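PDB 6RSX: regulatory Subunit of Protein Kinase A (cAMP-dependent) from Euglena gracilis from Euglena gracilis, which binds cyclic AMP in two tandem cyclic nucleotide-binding domains and thereby probably controls the release of a protein kinase catalytic subunit. Local coordinates for residues E30-I35 against V55-M60; G68-K73 against S127-S132; F189-I194 against V251-S256; S239-Q244 against I276-M281. All coordinates share one frame; numbering follows the deposited sequence.

The four contacts sample two cyclic nucleotide-binding domains that follow one another in the chain. Contact 1 joins helices 29-39 and 50-59, and contact 2 pairs strands 70-72 and 127-130 of the first domain's β-roll, with the two centres about 24 Å apart. Contacts 3 and 4 belong to the second half of the chain, their centres about 23 Å apart. Contact 3 closes the corner between strands 185-189 and 194-196 against 251-256, while contact 4 links helix 237-242 to helix 274-280; their segments alternate. Contacts 2 and 4, their centres about 35 Å apart, each hold a residue of a cyclic AMP pocket, so each domain carries its own nucleotide.

Contact 1. Residues E30-I35 against V55-M60; sequences ETKARI and VVYSSM
Y57 projects from helix 50-59 with its ring against two residues of helix 29-39, and each meets a different part of it. K32 lies over one face: its CG sits 3.8 Å from the ring centroid, 16° off the normal, a CH-pi contact. CG is anti to the backbone N, and the chain beyond stays extended, so the methylenes run on across the CD2 side of the ring until K32 CE is 3.7 Å from Y57 CE2. Lysine suits this place because its hydrocarbon length packs on the aromatic face while the ammonium continues past it, toward a long and weak ion pair with E36. I35 meets the edge instead. Its CG2, also anti to the backbone N, lies in the ring plane, 3.8 Å from Y57 CD1. The same methyl reaches M60 SD at 4.0 Å, and its looser neighbour is V56 CG1 at 4.4 Å. A branched side chain suits the spot, since I35 CD1 on the other arm can rest against M60 CB at 4.1 Å. M60 leaves the helical path, yet its N still bonds to V56 O, so the backbone stays close to the helix. W137 and L139 of strand 134-140 add to the packing round I35 and M60 respectively. The helix segments cross at 110°, and with short helix 43-46 between them they fit the N3A motif of regulatory subunits. Chemically the join is apolar and CH-pi in character, so it depends on shape and dispersion, with charge kept to the rim.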
# COMPACT_ATOMS: atom_id res chain seq x y z
N GLU A 30 -0.92 -22.98 16.09
CA GLU A 30 -0.77 -21.82 16.96
C GLU A 30 0.20 -20.80 16.37
O GLU A 30 -0.05 -19.59 16.38
CB GLU A 30 -0.29 -22.26 18.34
CG GLU A 30 0.05 -21.12 19.27
N THR A 31 1.34 -21.28 15.87
CA THR A 31 2.25 -20.38 15.17
C THR A 31 1.60 -19.79 13.93
O THR A 31 1.76 -18.60 13.65
CB THR A 31 3.52 -21.14 14.80
OG1 THR A 31 3.95 -21.86 15.96
CG2 THR A 31 4.59 -20.17 14.39
N LYS A 32 0.86 -20.61 13.18
CA LYS A 32 0.16 -20.07 12.03
C LYS A 32 -0.76 -18.92 12.46
O LYS A 32 -0.77 -17.86 11.83
CB LYS A 32 -0.64 -21.17 11.33
CG LYS A 32 -1.59 -20.65 10.25
CD LYS A 32 -2.25 -21.78 9.45
CE LYS A 32 -3.44 -21.25 8.63
NZ LYS A 32 -3.90 -22.17 7.56
N ALA A 33 -1.50 -19.12 13.54
CA ALA A 33 -2.42 -18.07 13.98
C ALA A 33 -1.65 -16.80 14.33
O ALA A 33 -2.04 -15.69 13.96
CB ALA A 33 -3.26 -18.55 15.16
N ARG A 34 -0.55 -16.97 15.05
CA ARG A 34 0.29 -15.85 15.44
C ARG A 34 0.87 -15.11 14.23
O ARG A 34 0.85 -13.88 14.17
CB ARG A 34 1.41 -16.37 16.33
CG ARG A 34 2.27 -15.31 16.86
CD ARG A 34 3.23 -15.82 17.92
NE ARG A 34 4.31 -14.84 18.12
CZ ARG A 34 5.49 -15.13 18.63
NH1 ARG A 34 5.79 -16.39 18.99
NH2 ARG A 34 6.42 -14.18 18.73
N ILE A 35 1.39 -15.85 13.25
CA ILE A 35 1.88 -15.19 12.04
C ILE A 35 0.76 -14.47 11.32
O ILE A 35 0.91 -13.31 10.89
CB ILE A 35 2.60 -16.22 11.15
CG1 ILE A 35 3.87 -16.67 11.84
CG2 ILE A 35 2.89 -15.62 9.78
CD1 ILE A 35 4.49 -17.95 11.22
N VAL A 55 3.61 -22.08 2.77
CA VAL A 55 5.06 -21.96 2.87
C VAL A 55 5.43 -20.90 3.89
O VAL A 55 6.33 -21.09 4.72
CB VAL A 55 5.67 -21.64 1.49
CG1 VAL A 55 7.14 -21.35 1.63
CG2 VAL A 55 5.43 -22.79 0.52
N VAL A 56 4.74 -19.76 3.85
CA VAL A 56 5.00 -18.70 4.83
C VAL A 56 4.80 -19.23 6.24
O VAL A 56 5.66 -19.07 7.11
CB VAL A 56 4.11 -17.48 4.55
CG1 VAL A 56 4.27 -16.45 5.67
CG2 VAL A 56 4.45 -16.88 3.21
N TYR A 57 3.67 -19.91 6.50
CA TYR A 57 3.37 -20.29 7.87
C TYR A 57 4.30 -21.36 8.40
O TYR A 57 4.43 -21.49 9.62
CB TYR A 57 1.94 -20.80 8.00
CG TYR A 57 0.91 -19.76 7.68
CD1 TYR A 57 1.04 -18.46 8.14
CD2 TYR A 57 -0.19 -20.08 6.89
CE1 TYR A 57 0.06 -17.49 7.84
CE2 TYR A 57 -1.17 -19.12 6.59
CZ TYR A 57 -1.03 -17.84 7.06
OH TYR A 57 -2.01 -16.90 6.75
N SER A 58 4.93 -22.14 7.52
CA SER A 58 5.89 -23.13 7.99
C SER A 58 7.33 -22.62 7.99
O SER A 58 8.16 -23.19 8.71
CB SER A 58 5.79 -24.41 7.13
OG SER A 58 6.26 -24.21 5.80
N SER A 59 7.63 -21.55 7.24
CA SER A 59 9.00 -21.07 7.05
C SER A 59 9.35 -19.84 7.88
O SER A 59 10.53 -19.68 8.23
CB SER A 59 9.24 -20.72 5.57
OG SER A 59 9.10 -21.87 4.74
N MET A 60 8.41 -18.93 8.17
CA MET A 60 8.83 -17.71 8.86
C MET A 60 9.41 -18.04 10.23
O MET A 60 8.95 -18.96 10.92
CB MET A 60 7.65 -16.73 8.99
CG MET A 60 7.54 -15.85 7.81
SD MET A 60 6.34 -14.55 8.04
CE MET A 60 7.37 -13.16 7.54

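Contact 2. Residues G68-K73 against S127-S132; sequences GHFIMK and SVQAVS
The carboxamide of Q129 lies nearly flat on the F70 ring, the two planes 19° apart, with CD 3.7 Å above one face and displaced toward the rim. Q129 gets there fully stretched, CG anti to the backbone N (chi1 -179°), and its CB makes a CH-pi contact with the same face. The amide is held by a nearly straight bond from Q129 NE2 to G68 O, 2.8 Å long and in the amide plane, which fixes the flip of the group. On the opposite face of F70 lies K73 CE, brought in by bends at chi2 and chi3. G68 has positive phi, where a side chain would strike the preceding carbonyl. M72 takes the crowded first torsion, CG between the backbone N and carbonyl carbon (chi1 60°), and so lies alongside V128, CG to CG2 3.7 Å, on the face that carries the nucleotide: M72 touches cyclic AMP. S127 OG takes a bond from Q74 N. Backbone bonds such as I71 N to V128 O (2.9 Å) join the strands, but the register slips by one between F70 and M72. Such a beta bulge, where the chain turns a corner at I71, belongs here to the antiparallel β-roll of a cyclic nucleotide-binding domain.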
# COMPACT_ATOMS: atom_id res chain seq x y z
N GLY A 68 17.50 0.26 20.20
CA GLY A 68 18.71 0.89 19.73
C GLY A 68 19.59 0.03 18.83
O GLY A 68 20.52 0.55 18.22
N HIS A 69 19.31 -1.25 18.71
CA HIS A 69 20.13 -2.11 17.88
C HIS A 69 19.66 -2.12 16.43
O HIS A 69 18.45 -2.07 16.14
CB HIS A 69 20.15 -3.52 18.46
CG HIS A 69 20.92 -3.62 19.74
ND1 HIS A 69 21.96 -4.51 19.91
CD2 HIS A 69 20.81 -2.95 20.91
CE1 HIS A 69 22.45 -4.39 21.13
NE2 HIS A 69 21.78 -3.44 21.76
N PHE A 70 20.62 -2.20 15.51
CA PHE A 70 20.32 -2.22 14.07
C PHE A 70 19.97 -3.63 13.62
O PHE A 70 20.77 -4.58 13.76
CB PHE A 70 21.50 -1.68 13.25
CG PHE A 70 21.69 -0.20 13.35
CD1 PHE A 70 22.47 0.35 14.35
CD2 PHE A 70 21.07 0.67 12.45
CE1 PHE A 70 22.65 1.73 14.45
CE2 PHE A 70 21.24 2.07 12.55
CZ PHE A 70 22.01 2.59 13.54
N ILE A 71 18.80 -3.76 13.00
CA ILE A 71 18.41 -5.02 12.39
C ILE A 71 19.17 -5.24 11.09
O ILE A 71 19.53 -6.37 10.74
CB ILE A 71 16.89 -5.00 12.19
CG1 ILE A 71 16.23 -5.02 13.58
CG2 ILE A 71 16.46 -6.22 11.40
CD1 ILE A 71 15.04 -4.13 13.68
N MET A 72 19.40 -4.16 10.36
CA MET A 72 20.23 -4.16 9.16
C MET A 72 20.84 -2.78 8.99
O MET A 72 20.29 -1.77 9.47
CB MET A 72 19.45 -4.54 7.91
CG MET A 72 18.26 -3.55 7.58
SD MET A 72 17.39 -4.07 6.07
CE MET A 72 16.70 -5.61 6.61
N LYS A 73 21.99 -2.73 8.33
CA LYS A 73 22.63 -1.47 8.03
C LYS A 73 22.62 -1.23 6.53
O LYS A 73 22.80 -2.16 5.73
CB LYS A 73 24.07 -1.42 8.56
CG LYS A 73 24.13 -1.71 10.02
CD LYS A 73 24.89 -0.62 10.74
CE LYS A 73 24.31 0.77 10.48
NZ LYS A 73 25.18 1.80 11.14
N SER A 127 19.38 1.82 6.65
CA SER A 127 19.50 1.14 7.92
C SER A 127 18.12 1.07 8.59
O SER A 127 17.29 1.98 8.43
CB SER A 127 20.47 1.88 8.83
OG SER A 127 21.81 1.94 8.25
N VAL A 128 17.91 0.03 9.38
CA VAL A 128 16.65 -0.10 10.14
C VAL A 128 17.02 -0.34 11.60
O VAL A 128 17.63 -1.36 11.93
CB VAL A 128 15.78 -1.25 9.62
CG1 VAL A 128 14.42 -1.30 10.37
CG2 VAL A 128 15.56 -1.09 8.12
N GLN A 129 16.66 0.62 12.47
CA GLN A 129 17.10 0.58 13.86
C GLN A 129 15.91 0.40 14.79
O GLN A 129 14.92 1.13 14.67
CB GLN A 129 17.84 1.88 14.20
CG GLN A 129 18.33 1.90 15.63
CD GLN A 129 19.21 3.11 15.91
OE1 GLN A 129 19.04 4.16 15.31
NE2 GLN A 129 20.19 2.95 16.80
N ALA A 130 16.01 -0.54 15.72
CA ALA A 130 14.94 -0.71 16.70
C ALA A 130 14.86 0.54 17.56
O ALA A 130 15.88 1.01 18.08
CB ALA A 130 15.18 -1.93 17.57
N VAL A 131 13.65 1.07 17.75
CA VAL A 131 13.47 2.21 18.65
C VAL A 131 13.17 1.66 20.04
O VAL A 131 13.86 1.97 21.00
CB VAL A 131 12.35 3.13 18.15
CG1 VAL A 131 12.05 4.25 19.19
CG2 VAL A 131 12.72 3.74 16.83
N SER A 132 12.11 0.88 20.14
CA SER A 132 11.79 0.06 21.30
C SER A 132 12.49 -1.29 21.15
O SER A 132 13.16 -1.56 20.15
CB SER A 132 10.29 -0.13 21.40
OG SER A 132 9.83 -0.83 20.22

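Contact 3. Residues F189-I194 against V251-S256; sequences FKDKEI and VSEGVS
Hydrogen bonds knit the inner part of this contact, whereas its outer side carries mostly charged side chains, with I194 and V255 among them. F189 and S256 form a hydrogen-bonded antiparallel pair, F189 N to S256 O and S256 N to F189 O both spanning 2.8 Å. Next to them K190 to E193 make a type II turn between strands 185-189 and 194-196, packed against the link from strand 249-252 to 256-262 in the β-roll of the second cyclic nucleotide-binding domain. S252 CB lies 3.4 Å from K190 O, and S252 N bonds to E193 O in the carbonyl plane. Serine suits this buried place: small, it lets the turn come close, and its OG donates to G254 O at 2.6 Å while accepting from S256 OG, which is bonded to K212 N. V251 is wedged as firmly, its CG2 3.3 Å from K192 O. Toward solvent the packing loosens: I194 CG1 only grazes V251 CG2 at 4.1 Å, and K190 points away. D191 bridges the two regions. With CG anti to its backbone N (chi1 -174°), it receives G254 N on OD1 at 2.7 Å, from above the carboxylate plane, and K192 NZ on the syn lone pair of OD2. An alanine here would remove both carboxylate oxygens, which would probably loosen the turn from 251-256. G254 suits its position through its positive phi. E253 OE1 stands 3.9 Å from D191 OD1, a repulsion that nearby K192, and K214 through a long, weak ion pair, would probably offset, helping both acids stay ionised.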
# COMPACT_ATOMS: atom_id res chain seq x y z
N PHE A 189 -14.82 -1.82 -14.78
CA PHE A 189 -16.22 -1.44 -14.62
C PHE A 189 -16.91 -1.36 -15.97
O PHE A 189 -16.40 -0.75 -16.91
CB PHE A 189 -16.32 -0.10 -13.89
CG PHE A 189 -15.80 -0.17 -12.48
CD1 PHE A 189 -16.49 -0.86 -11.51
CD2 PHE A 189 -14.62 0.47 -12.14
CE1 PHE A 189 -16.01 -0.94 -10.22
CE2 PHE A 189 -14.14 0.41 -10.83
CZ PHE A 189 -14.83 -0.30 -9.88
N LYS A 190 -18.08 -2.00 -16.06
CA LYS A 190 -18.87 -2.03 -17.28
C LYS A 190 -19.78 -0.81 -17.36
O LYS A 190 -20.03 -0.12 -16.37
CB LYS A 190 -19.69 -3.31 -17.34
CG LYS A 190 -20.65 -3.43 -16.17
CD LYS A 190 -21.56 -4.65 -16.27
CE LYS A 190 -22.55 -4.67 -15.10
NZ LYS A 190 -23.56 -5.76 -15.19
N ASP A 191 -20.28 -0.54 -18.56
CA ASP A 191 -21.19 0.58 -18.76
C ASP A 191 -22.32 0.55 -17.73
O ASP A 191 -22.92 -0.49 -17.47
CB ASP A 191 -21.76 0.55 -20.18
CG ASP A 191 -22.62 1.78 -20.49
OD1 ASP A 191 -22.22 2.90 -20.09
OD2 ASP A 191 -23.67 1.63 -21.16
N LYS A 192 -22.58 1.71 -17.13
CA LYS A 192 -23.64 1.96 -16.15
C LYS A 192 -23.40 1.30 -14.80
O LYS A 192 -24.28 1.35 -13.93
CB LYS A 192 -25.02 1.52 -16.68
CG LYS A 192 -25.78 2.61 -17.40
CD LYS A 192 -25.25 2.86 -18.79
CE LYS A 192 -26.32 3.47 -19.69
NZ LYS A 192 -25.95 3.41 -21.13
N GLU A 193 -22.25 0.68 -14.58
CA GLU A 193 -21.97 0.07 -13.29
C GLU A 193 -21.63 1.15 -12.26
O GLU A 193 -20.81 2.04 -12.52
CB GLU A 193 -20.81 -0.92 -13.44
CG GLU A 193 -20.47 -1.61 -12.15
CD GLU A 193 -19.50 -2.78 -12.34
OE1 GLU A 193 -19.01 -3.01 -13.47
OE2 GLU A 193 -19.24 -3.49 -11.34
N ILE A 194 -22.28 1.08 -11.10
CA ILE A 194 -22.07 2.01 -10.00
C ILE A 194 -20.81 1.59 -9.24
O ILE A 194 -20.65 0.41 -8.93
CB ILE A 194 -23.28 2.03 -9.06
CG1 ILE A 194 -24.49 2.65 -9.77
CG2 ILE A 194 -22.96 2.77 -7.77
CD1 ILE A 194 -25.72 2.60 -8.91
N VAL A 251 -20.54 6.45 -11.36
CA VAL A 251 -21.03 5.37 -12.21
C VAL A 251 -20.24 5.36 -13.52
O VAL A 251 -20.00 6.42 -14.13
CB VAL A 251 -22.55 5.52 -12.45
CG1 VAL A 251 -22.83 6.82 -13.17
CG2 VAL A 251 -23.11 4.35 -13.22
N SER A 252 -19.81 4.18 -13.94
CA SER A 252 -19.02 4.08 -15.16
C SER A 252 -19.88 4.43 -16.37
O SER A 252 -21.07 4.10 -16.43
CB SER A 252 -18.42 2.68 -15.30
OG SER A 252 -17.46 2.63 -16.35
N GLU A 253 -19.28 5.13 -17.33
CA GLU A 253 -19.92 5.47 -18.60
C GLU A 253 -19.10 4.75 -19.65
O GLU A 253 -17.98 5.16 -19.97
CB GLU A 253 -19.95 6.99 -18.81
CG GLU A 253 -20.58 7.42 -20.13
CD GLU A 253 -22.09 7.66 -20.03
OE1 GLU A 253 -22.84 6.75 -19.60
OE2 GLU A 253 -22.52 8.79 -20.36
N GLY A 254 -19.64 3.66 -20.17
CA GLY A 254 -18.83 2.75 -20.94
C GLY A 254 -17.94 1.96 -20.00
O GLY A 254 -18.10 2.01 -18.78
N VAL A 255 -16.99 1.23 -20.59
CA VAL A 255 -16.06 0.42 -19.82
C VAL A 255 -14.95 1.32 -19.28
O VAL A 255 -14.41 2.18 -19.99
CB VAL A 255 -15.48 -0.71 -20.67
CG1 VAL A 255 -14.37 -1.43 -19.92
CG2 VAL A 255 -16.60 -1.67 -21.04
N SER A 256 -14.62 1.14 -18.00
CA SER A 256 -13.58 1.92 -17.36
C SER A 256 -12.65 0.97 -16.62
O SER A 256 -13.08 -0.04 -16.07
CB SER A 256 -14.16 2.92 -16.36
OG SER A 256 -14.89 3.90 -17.06

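Contact 4. Residues S239-Q244 against I276-M281; sequences SLMFNQ and ILQRNM. With CMP (adenosine-3',5'-cyclic-monophosphate), chain C.
S239 is a first-shell residue of the phosphate-binding cassette in the second cyclic nucleotide-binding domain, of which helix 237-242 forms part and whose early turn cradles the cyclic phosphate. Two bonds from this residue grip the same oxygen: S239 N to CMP O1P at 2.9 Å, angle 163°, and S239 OG to CMP O1P at 2.7 Å. The hydroxyl reaches it from the crowded position between its backbone N and carbonyl carbon, and a serine supplies it with little bulk. E237, G236, N227 and V247 also bond to the nucleotide. Two residues along, the helix turns its outer side to helix 274-280. M241 points at that helix, and a bend at chi3 (76°) brings its end over L277, SD 4.0 Å from L277 CB. The flexible thioether suits a joint between two helices, and F266 of helix 263-269 touches both M241 and L277. M281 comes from the other side with an extended chain and meets M241 tip to tip, M281 CE to M241 SD 3.8 Å. It also touches E237 and M238, so the chain at the end of segment 276-281 borders helix 237-242. An alanine here would remove the thioether that meets M241 and F242, and the two segments would probably be less firmly joined. M241 CB lies 4.0 Å above the plane of the F242 ring, over its centre. At the rim of that ring a Met-aromatic contact forms, M281 SD standing in the ring plane 5.1 Å from the F242 centroid, while M281 CE comes to 3.3 Å from F242 CE2.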
# COMPACT_ATOMS: atom_id res chain seq x y z
N SER A 239 -15.36 10.33 1.73
CA SER A 239 -15.89 9.40 2.71
C SER A 239 -14.78 8.82 3.57
O SER A 239 -14.95 8.60 4.77
CB SER A 239 -16.67 8.28 2.02
OG SER A 239 -15.91 7.67 0.98
N LEU A 240 -13.61 8.57 2.96
CA LEU A 240 -12.54 7.96 3.72
C LEU A 240 -11.81 8.98 4.57
O LEU A 240 -11.43 8.67 5.70
CB LEU A 240 -11.58 7.25 2.76
CG LEU A 240 -12.16 6.09 1.96
CD1 LEU A 240 -11.08 5.46 1.06
CD2 LEU A 240 -12.80 5.04 2.85
N MET A 241 -11.59 10.19 4.06
CA MET A 241 -10.79 11.17 4.80
C MET A 241 -11.53 11.68 6.03
O MET A 241 -10.91 11.98 7.06
CB MET A 241 -10.39 12.33 3.89
CG MET A 241 -9.49 11.93 2.75
SD MET A 241 -9.13 13.24 1.58
CE MET A 241 -7.94 14.21 2.50
N PHE A 242 -12.86 11.80 5.94
CA PHE A 242 -13.66 12.42 6.99
C PHE A 242 -14.63 11.44 7.63
O PHE A 242 -15.50 11.86 8.41
CB PHE A 242 -14.43 13.62 6.42
CG PHE A 242 -13.57 14.55 5.64
CD1 PHE A 242 -12.45 15.12 6.21
CD2 PHE A 242 -13.88 14.86 4.32
CE1 PHE A 242 -11.65 15.98 5.50
CE2 PHE A 242 -13.08 15.73 3.60
CZ PHE A 242 -11.96 16.29 4.19
N ASN A 243 -14.51 10.15 7.31
CA ASN A 243 -15.35 9.10 7.86
C ASN A 243 -16.83 9.49 7.83
O ASN A 243 -17.50 9.67 8.85
CB ASN A 243 -14.93 8.74 9.29
CG ASN A 243 -15.34 7.34 9.68
OD1 ASN A 243 -16.23 6.74 9.06
ND2 ASN A 243 -14.71 6.81 10.71
N GLN A 244 -17.33 9.61 6.60
CA GLN A 244 -18.72 9.98 6.36
C GLN A 244 -19.23 9.22 5.14
O GLN A 244 -18.43 8.65 4.39
CB GLN A 244 -18.84 11.49 6.16
CG GLN A 244 -18.37 11.94 4.78
CD GLN A 244 -17.98 13.41 4.72
OE1 GLN A 244 -17.71 14.05 5.74
NE2 GLN A 244 -17.93 13.95 3.50
N ILE A 276 -2.78 17.42 -2.04
CA ILE A 276 -3.40 17.41 -3.36
C ILE A 276 -4.89 17.10 -3.25
O ILE A 276 -5.73 17.75 -3.89
CB ILE A 276 -2.68 16.41 -4.28
CG1 ILE A 276 -1.32 16.97 -4.72
CG2 ILE A 276 -3.57 16.07 -5.48
CD1 ILE A 276 -0.45 16.01 -5.51
N LEU A 277 -5.24 16.12 -2.40
CA LEU A 277 -6.65 15.76 -2.22
C LEU A 277 -7.45 16.92 -1.64
O LEU A 277 -8.60 17.16 -2.03
CB LEU A 277 -6.75 14.53 -1.32
CG LEU A 277 -6.25 13.26 -2.01
CD1 LEU A 277 -6.16 12.11 -1.02
CD2 LEU A 277 -7.15 12.93 -3.21
N GLN A 278 -6.86 17.63 -0.66
CA GLN A 278 -7.55 18.76 -0.04
C GLN A 278 -7.75 19.91 -1.03
O GLN A 278 -8.86 20.46 -1.14
CB GLN A 278 -6.78 19.23 1.19
CG GLN A 278 -6.80 18.25 2.34
CD GLN A 278 -5.80 18.58 3.43
OE1 GLN A 278 -4.75 19.17 3.18
NE2 GLN A 278 -6.13 18.21 4.66
N ARG A 279 -6.68 20.30 -1.73
CA ARG A 279 -6.80 21.35 -2.75
C ARG A 279 -7.88 21.00 -3.77
O ARG A 279 -8.72 21.84 -4.12
CB ARG A 279 -5.46 21.56 -3.46
CG ARG A 279 -4.52 22.58 -2.80
CD ARG A 279 -3.28 22.86 -3.65
NE ARG A 279 -2.40 21.70 -3.74
CZ ARG A 279 -1.47 21.39 -2.84
NH1 ARG A 279 -1.28 22.16 -1.77
NH2 ARG A 279 -0.72 20.31 -3.00
N ASN A 280 -7.87 19.76 -4.25
CA ASN A 280 -8.81 19.40 -5.30
C ASN A 280 -10.27 19.57 -4.88
O ASN A 280 -11.13 19.71 -5.75
CB ASN A 280 -8.59 17.97 -5.74
CG ASN A 280 -9.52 17.57 -6.82
OD1 ASN A 280 -9.38 18.04 -7.96
ND2 ASN A 280 -10.48 16.70 -6.50
N MET A 281 -10.57 19.50 -3.59
CA MET A 281 -11.96 19.67 -3.16
C MET A 281 -12.48 21.08 -3.46
O MET A 281 -13.70 21.29 -3.45
CB MET A 281 -12.10 19.36 -1.68
CG MET A 281 -11.79 17.88 -1.35
SD MET A 281 -11.86 17.67 0.44
CE MET A 281 -11.67 15.89 0.60
P CMP C . -17.01 10.59 -1.86
O1P CMP C . -16.20 9.53 -0.92
O2P CMP C . -17.96 11.49 -1.16
O5' CMP C . -17.90 9.75 -2.88
C5' CMP C . -18.36 10.37 -4.09
C4' CMP C . -17.20 11.13 -4.69
O4' CMP C . -17.51 11.89 -5.87
C3' CMP C . -16.53 12.15 -3.81
O3' CMP C . -15.91 11.59 -2.66
C2' CMP C . -15.58 12.81 -4.80
O2' CMP C . -14.41 11.98 -4.93
C1' CMP C . -16.38 12.70 -6.12
N9 CMP C . -16.78 14.00 -6.68
C8 CMP C . -16.48 14.41 -7.92
N7 CMP C . -17.01 15.62 -8.08
C5 CMP C . -17.66 15.92 -6.94
C6 CMP C . -18.38 17.04 -6.60
N6 CMP C . -18.66 18.24 -7.34
N1 CMP C . -18.93 17.14 -5.40
C2 CMP C . -18.78 16.12 -4.52
N3 CMP C . -18.06 15.00 -4.85
C4 CMP C . -17.53 14.92 -6.07